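Local coordinates for 150aa long hypothetical histidine triad nucleotide-binding protein (Sulfolobus tokodaii, PDB 2EO4), which probably acts as a histidine triad nucleotide hydrolase or transferase, perhaps with adenylylsulfatase activity, and binds a zinc ion, at residues K42-E45 with A50-D53; E20-I25 with A56-V61. One frame throughout, in Å; residues are numbered along the deposited sequence.

Contact 1 of 2, residues K42-E45 with A50-D53; sequences KHFE and ADED. With ZN (zinc ion), chain B.
Phe-44 lays one face of its ring against Ala-50: the CA of Ala-50 stands 3.8 Å from the centroid of the Phe-44 ring and 16° off its normal, a CH-pi contact. The methyl lies over the same face, displaced toward CG and CD2, with Ala-50 CB 3.9 Å from Phe-44 CD2. The far end of the ring meets a carboxylate, with Asp-51 OD1 3.4 Å from Phe-44 CZ and the two planes inclined at 56°. A first torsion of 60° brings the Asp-51 carboxylate toward the ring, although its CB does not point there. Asp-51, at the N-cap of helix 52-72, caps a backbone N of the first turn with its side chain, and its OD1 also bonds Thr-54 OG1. Were Phe-44 replaced by alanine, Ala-50 would probably lose its aromatic cover and a gap would open beside Asp-51. Just before Phe-44, His-43 binds zinc through ND1 at 2.0 Å, while its NE2 donates in the ring plane to Glu-45 OE2 (3.0 Å); together the two bonds should restrict the imidazole's rotation. Cys-1, Cys-4 and His-94 supply the other ligands, so the loop joins a helix N-cap to a Cys2His2 zinc site.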
ATOM      1  N   LYS A  42      -3.138  15.153   9.143  1.00 28.74           N
ATOM      2  CA  LYS A  42      -2.768  14.926  10.535  1.00 29.92           C
ATOM      3  C   LYS A  42      -1.510  14.063  10.555  1.00 29.83           C
ATOM      4  O   LYS A  42      -1.376  13.124   9.766  1.00 28.91           O
ATOM      5  CB  LYS A  42      -3.892  14.218  11.290  1.00 31.84           C
ATOM      6  CG  LYS A  42      -3.541  13.913  12.736  1.00 33.68           C
ATOM      7  CD  LYS A  42      -4.729  13.354  13.499  1.00 36.57           C
ATOM      8  CE  LYS A  42      -4.369  13.085  14.951  1.00 38.36           C
ATOM      9  NZ  LYS A  42      -5.535  12.578  15.728  1.00 40.58           N
ATOM     10  N   HIS A  43      -0.596  14.381  11.465  1.00 29.89           N
ATOM     11  CA  HIS A  43       0.668  13.667  11.574  1.00 28.18           C
ATOM     12  C   HIS A  43       0.604  12.331  12.319  1.00 28.23           C
ATOM     13  O   HIS A  43       0.220  12.271  13.484  1.00 27.62           O
ATOM     14  CB  HIS A  43       1.703  14.572  12.255  1.00 28.52           C
ATOM     15  CG  HIS A  43       3.081  13.991  12.301  1.00 27.40           C
ATOM     16  ND1 HIS A  43       4.044  14.278  11.356  1.00 25.62           N
ATOM     17  CD2 HIS A  43       3.654  13.125  13.170  1.00 27.09           C
ATOM     18  CE1 HIS A  43       5.151  13.614  11.643  1.00 27.75           C
ATOM     19  NE2 HIS A  43       4.939  12.907  12.738  1.00 27.51           N
ATOM     20  N   PHE A  44       0.984  11.264  11.621  1.00 26.21           N
ATOM     21  CA  PHE A  44       1.052   9.912  12.177  1.00 26.83           C
ATOM     22  C   PHE A  44       2.426   9.406  11.745  1.00 26.32           C
ATOM     23  O   PHE A  44       2.812   9.583  10.592  1.00 26.29           O
ATOM     24  CB  PHE A  44      -0.034   9.002  11.585  1.00 27.74           C
ATOM     25  CG  PHE A  44      -1.425   9.345  12.030  1.00 29.71           C
ATOM     26  CD1 PHE A  44      -1.821   9.130  13.347  1.00 30.83           C
ATOM     27  CD2 PHE A  44      -2.342   9.878  11.131  1.00 30.71           C
ATOM     28  CE1 PHE A  44      -3.116   9.440  13.760  1.00 31.45           C
ATOM     29  CE2 PHE A  44      -3.639  10.191  11.533  1.00 31.54           C
ATOM     30  CZ  PHE A  44      -4.024   9.970  12.851  1.00 31.49           C
ATOM     31  N   GLU A  45       3.165   8.793  12.664  1.00 27.33           N
ATOM     32  CA  GLU A  45       4.506   8.298  12.359  1.00 27.47           C
ATOM     33  C   GLU A  45       4.553   7.338  11.179  1.00 27.21           C
ATOM     34  O   GLU A  45       5.481   7.380  10.365  1.00 24.84           O
ATOM     35  CB  GLU A  45       5.108   7.608  13.583  1.00 30.21           C
ATOM     36  CG  GLU A  45       5.464   8.557  14.715  1.00 36.50           C
ATOM     37  CD  GLU A  45       6.576   9.517  14.336  1.00 38.66           C
ATOM     38  OE1 GLU A  45       7.690   9.043  14.024  1.00 39.90           O
ATOM     39  OE2 GLU A  45       6.337  10.743  14.347  1.00 43.13           O
ATOM     40  N   ALA A  50      -1.928   5.212  12.629  1.00 27.08           N
ATOM     41  CA  ALA A  50      -3.130   5.923  12.210  1.00 28.07           C
ATOM     42  C   ALA A  50      -4.400   5.199  12.647  1.00 27.63           C
ATOM     43  O   ALA A  50      -4.433   3.970  12.698  1.00 28.02           O
ATOM     44  CB  ALA A  50      -3.129   6.091  10.693  1.00 26.31           C
ATOM     45  N   ASP A  51      -5.439   5.967  12.965  1.00 28.94           N
ATOM     46  CA  ASP A  51      -6.717   5.388  13.376  1.00 29.01           C
ATOM     47  C   ASP A  51      -7.399   4.796  12.144  1.00 29.34           C
ATOM     48  O   ASP A  51      -7.055   5.140  11.014  1.00 26.77           O
ATOM     49  CB  ASP A  51      -7.621   6.458  13.997  1.00 30.50           C
ATOM     50  CG  ASP A  51      -7.937   7.582  13.032  1.00 30.62           C
ATOM     51  OD1 ASP A  51      -7.072   8.458  12.836  1.00 31.48           O
ATOM     52  OD2 ASP A  51      -9.046   7.580  12.457  1.00 31.79           O
ATOM     53  N   GLU A  52      -8.374   3.919  12.364  1.00 29.68           N
ATOM     54  CA  GLU A  52      -9.076   3.271  11.259  1.00 31.13           C
ATOM     55  C   GLU A  52      -9.822   4.206  10.312  1.00 30.24           C
ATOM     56  O   GLU A  52      -9.847   3.968   9.104  1.00 29.07           O
ATOM     57  CB  GLU A  52     -10.045   2.212  11.797  1.00 32.60           C
ATOM     58  CG  GLU A  52      -9.363   1.091  12.562  1.00 36.44           C
ATOM     59  CD  GLU A  52     -10.302  -0.064  12.858  1.00 38.39           C
ATOM     60  OE1 GLU A  52     -11.450   0.191  13.272  1.00 40.13           O
ATOM     61  OE2 GLU A  52      -9.888  -1.227  12.685  1.00 39.83           O
ATOM     62  N   ASP A  53     -10.435   5.261  10.840  1.00 29.22           N
ATOM     63  CA  ASP A  53     -11.160   6.189   9.978  1.00 29.94           C
ATOM     64  C   ASP A  53     -10.209   6.909   9.022  1.00 27.89           C
ATOM     65  O   ASP A  53     -10.547   7.148   7.863  1.00 28.12           O
ATOM     66  CB  ASP A  53     -11.946   7.206  10.810  1.00 34.15           C
ATOM     67  CG  ASP A  53     -13.090   6.568  11.574  1.00 38.65           C
ATOM     68  OD1 ASP A  53     -13.664   5.578  11.069  1.00 39.05           O
ATOM     69  OD2 ASP A  53     -13.416   7.062  12.673  1.00 42.02           O
TER
HETATM   70 ZN    ZN B 201       4.036  15.468   9.757  1.00 27.41          ZN

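Contact 2 of 2, residues E20-I25 with A56-V61; sequences EKFAAI and AELAKV
Phe-22 carries almost the whole strand side of this contact, contributing 104 Å² of the 211 Å² buried in total, and its ring reaches Glu-57, Leu-58 and Val-61 on the helix. With CG anti to the carbonyl carbon (chi1 -62°), the ring extends from strand 22-25 across to helix 56-61, whose axis passes 9.6 Å from that of the strand at a crossing angle of -39°. Val-61, with 40 Å² covered, meets the base of the ring: its CG2 lies 4.0 Å from Phe-22 CG. Leu-58 takes the CE2 side, crossing the phenylalanine at about a right angle, and both backbone and side chain take part, since Phe-22 CE2 is 3.6 Å from Leu-58 CA and 3.7 Å from Leu-58 CB. Toward CE1 and CZ, on the same side of the ring plane, Glu-57 presents its methylenes, its CG coming within 3.3 Å of Phe-22 CE1. That CG is anti to the backbone N (chi1 -173°), which lays the CB and CG methylenes along CE1 and CZ. Pro-40 and Val-38 of strand 36-40 extend the packing, Pro-40 against Phe-22 and Val-38 against both Leu-58 and Val-61. The closest approach of each pair is carbon to carbon, consistent with a hydrophobic core in which helix 52-72 is seated on the antiparallel sheet through shape and burial, with the partly exposed Glu-57 at its margin.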
ATOM      1  N   GLU A  20     -10.076  18.764   3.141  1.00 31.77           N
ATOM      2  CA  GLU A  20      -9.885  19.159   4.530  1.00 33.47           C
ATOM      3  C   GLU A  20      -8.951  18.288   5.362  1.00 31.54           C
ATOM      4  O   GLU A  20      -8.305  18.785   6.286  1.00 30.66           O
ATOM      5  CB  GLU A  20     -11.244  19.257   5.232  1.00 38.06           C
ATOM      6  CG  GLU A  20     -12.116  20.381   4.707  1.00 45.93           C
ATOM      7  CD  GLU A  20     -11.433  21.734   4.804  1.00 49.83           C
ATOM      8  OE1 GLU A  20     -11.080  22.146   5.931  1.00 52.80           O
ATOM      9  OE2 GLU A  20     -11.246  22.385   3.752  1.00 53.81           O
ATOM     10  N   LYS A  21      -8.854  17.003   5.034  1.00 30.25           N
ATOM     11  CA  LYS A  21      -8.012  16.107   5.822  1.00 28.43           C
ATOM     12  C   LYS A  21      -6.894  15.369   5.092  1.00 26.76           C
ATOM     13  O   LYS A  21      -6.065  14.725   5.732  1.00 25.81           O
ATOM     14  CB  LYS A  21      -8.891  15.079   6.537  1.00 30.91           C
ATOM     15  CG  LYS A  21      -9.869  15.685   7.534  1.00 35.56           C
ATOM     16  CD  LYS A  21     -10.556  14.603   8.353  1.00 39.12           C
ATOM     17  CE  LYS A  21     -11.505  15.202   9.382  1.00 42.81           C
ATOM     18  NZ  LYS A  21     -12.088  14.154  10.274  1.00 45.00           N
ATOM     19  N   PHE A  22      -6.870  15.454   3.767  1.00 25.65           N
ATOM     20  CA  PHE A  22      -5.846  14.760   2.989  1.00 24.50           C
ATOM     21  C   PHE A  22      -5.270  15.606   1.869  1.00 24.86           C
ATOM     22  O   PHE A  22      -5.817  16.648   1.512  1.00 25.80           O
ATOM     23  CB  PHE A  22      -6.419  13.471   2.390  1.00 24.97           C
ATOM     24  CG  PHE A  22      -6.868  12.478   3.417  1.00 26.64           C
ATOM     25  CD1 PHE A  22      -8.097  12.624   4.056  1.00 29.26           C
ATOM     26  CD2 PHE A  22      -6.045  11.417   3.778  1.00 26.45           C
ATOM     27  CE1 PHE A  22      -8.496  11.726   5.043  1.00 29.36           C
ATOM     28  CE2 PHE A  22      -6.434  10.511   4.765  1.00 26.70           C
ATOM     29  CZ  PHE A  22      -7.661  10.667   5.400  1.00 29.13           C
ATOM     30  N   ALA A  23      -4.151  15.144   1.322  1.00 24.83           N
ATOM     31  CA  ALA A  23      -3.498  15.831   0.221  1.00 23.76           C
ATOM     32  C   ALA A  23      -2.609  14.850  -0.531  1.00 22.96           C
ATOM     33  O   ALA A  23      -2.223  13.808  -0.003  1.00 24.06           O
ATOM     34  CB  ALA A  23      -2.659  16.993   0.746  1.00 24.84           C
ATOM     35  N   ALA A  24      -2.313  15.187  -1.777  1.00 23.61           N
ATOM     36  CA  ALA A  24      -1.438  14.381  -2.615  1.00 23.71           C
ATOM     37  C   ALA A  24      -0.452  15.400  -3.166  1.00 25.16           C
ATOM     38  O   ALA A  24      -0.854  16.442  -3.687  1.00 25.06           O
ATOM     39  CB  ALA A  24      -2.225  13.726  -3.743  1.00 21.99           C
ATOM     40  N   ILE A  25       0.836  15.103  -3.037  1.00 24.91           N
ATOM     41  CA  ILE A  25       1.883  16.016  -3.475  1.00 26.08           C
ATOM     42  C   ILE A  25       2.890  15.304  -4.366  1.00 24.14           C
ATOM     43  O   ILE A  25       3.215  14.144  -4.127  1.00 23.46           O
ATOM     44  CB  ILE A  25       2.617  16.575  -2.240  1.00 28.93           C
ATOM     45  CG1 ILE A  25       1.613  17.303  -1.339  1.00 30.40           C
ATOM     46  CG2 ILE A  25       3.752  17.500  -2.664  1.00 30.73           C
ATOM     47  CD1 ILE A  25       2.018  17.342   0.119  1.00 33.54           C
ATOM     48  N   ALA A  56      -9.136   4.379   6.365  1.00 25.20           N
ATOM     49  CA  ALA A  56     -10.228   4.092   5.442  1.00 24.93           C
ATOM     50  C   ALA A  56     -10.363   5.187   4.392  1.00 25.38           C
ATOM     51  O   ALA A  56     -10.499   4.902   3.199  1.00 26.00           O
ATOM     52  CB  ALA A  56     -11.542   3.940   6.214  1.00 26.27           C
ATOM     53  N   GLU A  57     -10.326   6.440   4.831  1.00 25.26           N
ATOM     54  CA  GLU A  57     -10.449   7.557   3.906  1.00 25.17           C
ATOM     55  C   GLU A  57      -9.190   7.679   3.056  1.00 23.45           C
ATOM     56  O   GLU A  57      -9.258   8.055   1.888  1.00 23.46           O
ATOM     57  CB  GLU A  57     -10.695   8.858   4.674  1.00 28.07           C
ATOM     58  CG  GLU A  57     -10.995  10.059   3.786  1.00 32.79           C
ATOM     59  CD  GLU A  57     -12.098   9.789   2.772  1.00 36.89           C
ATOM     60  OE1 GLU A  57     -13.123   9.173   3.145  1.00 38.13           O
ATOM     61  OE2 GLU A  57     -11.942  10.202   1.601  1.00 38.09           O
ATOM     62  N   LEU A  58      -8.042   7.360   3.648  1.00 22.93           N
ATOM     63  CA  LEU A  58      -6.773   7.417   2.926  1.00 22.91           C
ATOM     64  C   LEU A  58      -6.834   6.470   1.728  1.00 22.48           C
ATOM     65  O   LEU A  58      -6.400   6.807   0.628  1.00 22.65           O
ATOM     66  CB  LEU A  58      -5.621   7.003   3.850  1.00 22.55           C
ATOM     67  CG  LEU A  58      -4.227   6.899   3.214  1.00 21.69           C
ATOM     68  CD1 LEU A  58      -3.807   8.253   2.672  1.00 22.49           C
ATOM     69  CD2 LEU A  58      -3.222   6.405   4.250  1.00 23.30           C
ATOM     70  N   ALA A  59      -7.381   5.281   1.947  1.00 22.06           N
ATOM     71  CA  ALA A  59      -7.486   4.294   0.875  1.00 23.75           C
ATOM     72  C   ALA A  59      -8.329   4.823  -0.283  1.00 23.51           C
ATOM     73  O   ALA A  59      -8.025   4.572  -1.449  1.00 23.30           O
ATOM     74  CB  ALA A  59      -8.090   3.002   1.408  1.00 23.15           C
ATOM     75  N   LYS A  60      -9.393   5.550   0.046  1.00 24.08           N
ATOM     76  CA  LYS A  60     -10.279   6.106  -0.970  1.00 23.62           C
ATOM     77  C   LYS A  60      -9.600   7.225  -1.751  1.00 22.16           C
ATOM     78  O   LYS A  60      -9.781   7.350  -2.965  1.00 23.12           O
ATOM     79  CB  LYS A  60     -11.565   6.620  -0.312  1.00 25.51           C
ATOM     80  CG  LYS A  60     -12.345   5.527   0.398  1.00 25.96           C
ATOM     81  CD  LYS A  60     -13.578   6.072   1.101  1.00 29.61           C
ATOM     82  CE  LYS A  60     -14.247   4.984   1.931  1.00 29.52           C
ATOM     83  NZ  LYS A  60     -15.472   5.476   2.622  1.00 32.11           N
ATOM     84  N   VAL A  61      -8.819   8.047  -1.055  1.00 22.33           N
ATOM     85  CA  VAL A  61      -8.105   9.133  -1.712  1.00 21.50           C
ATOM     86  C   VAL A  61      -7.036   8.534  -2.627  1.00 21.31           C
ATOM     87  O   VAL A  61      -6.834   8.996  -3.748  1.00 21.84           O
ATOM     88  CB  VAL A  61      -7.438  10.076  -0.678  1.00 22.70           C
ATOM     89  CG1 VAL A  61      -6.542  11.080  -1.385  1.00 23.10           C
ATOM     90  CG2 VAL A  61      -8.512  10.811   0.123  1.00 23.35           C
TER

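Helix 52-72 is common to both contacts: contact 1 holds the start of the helix against the loop 42-45, and contact 2 seats its following turns on strand 22-26. Their centres are 11 Å apart, on the same side of the chain's centre. Contact 1 includes a zinc ligand, whereas the side chain of Phe-22 in contact 2 lies about 12 Å from the ion. Both lie near the histidine triad motif: side chain to side chain, Phe-44 is about 6 Å and Phe-22 about 8 Å from His-94, and Leu-58 about 7 Å from His-96, the predicted nucleotidylated histidine. His-94 connects the two regions, as it binds zinc and belongs to that motif. Both contacts also touch the second subunit.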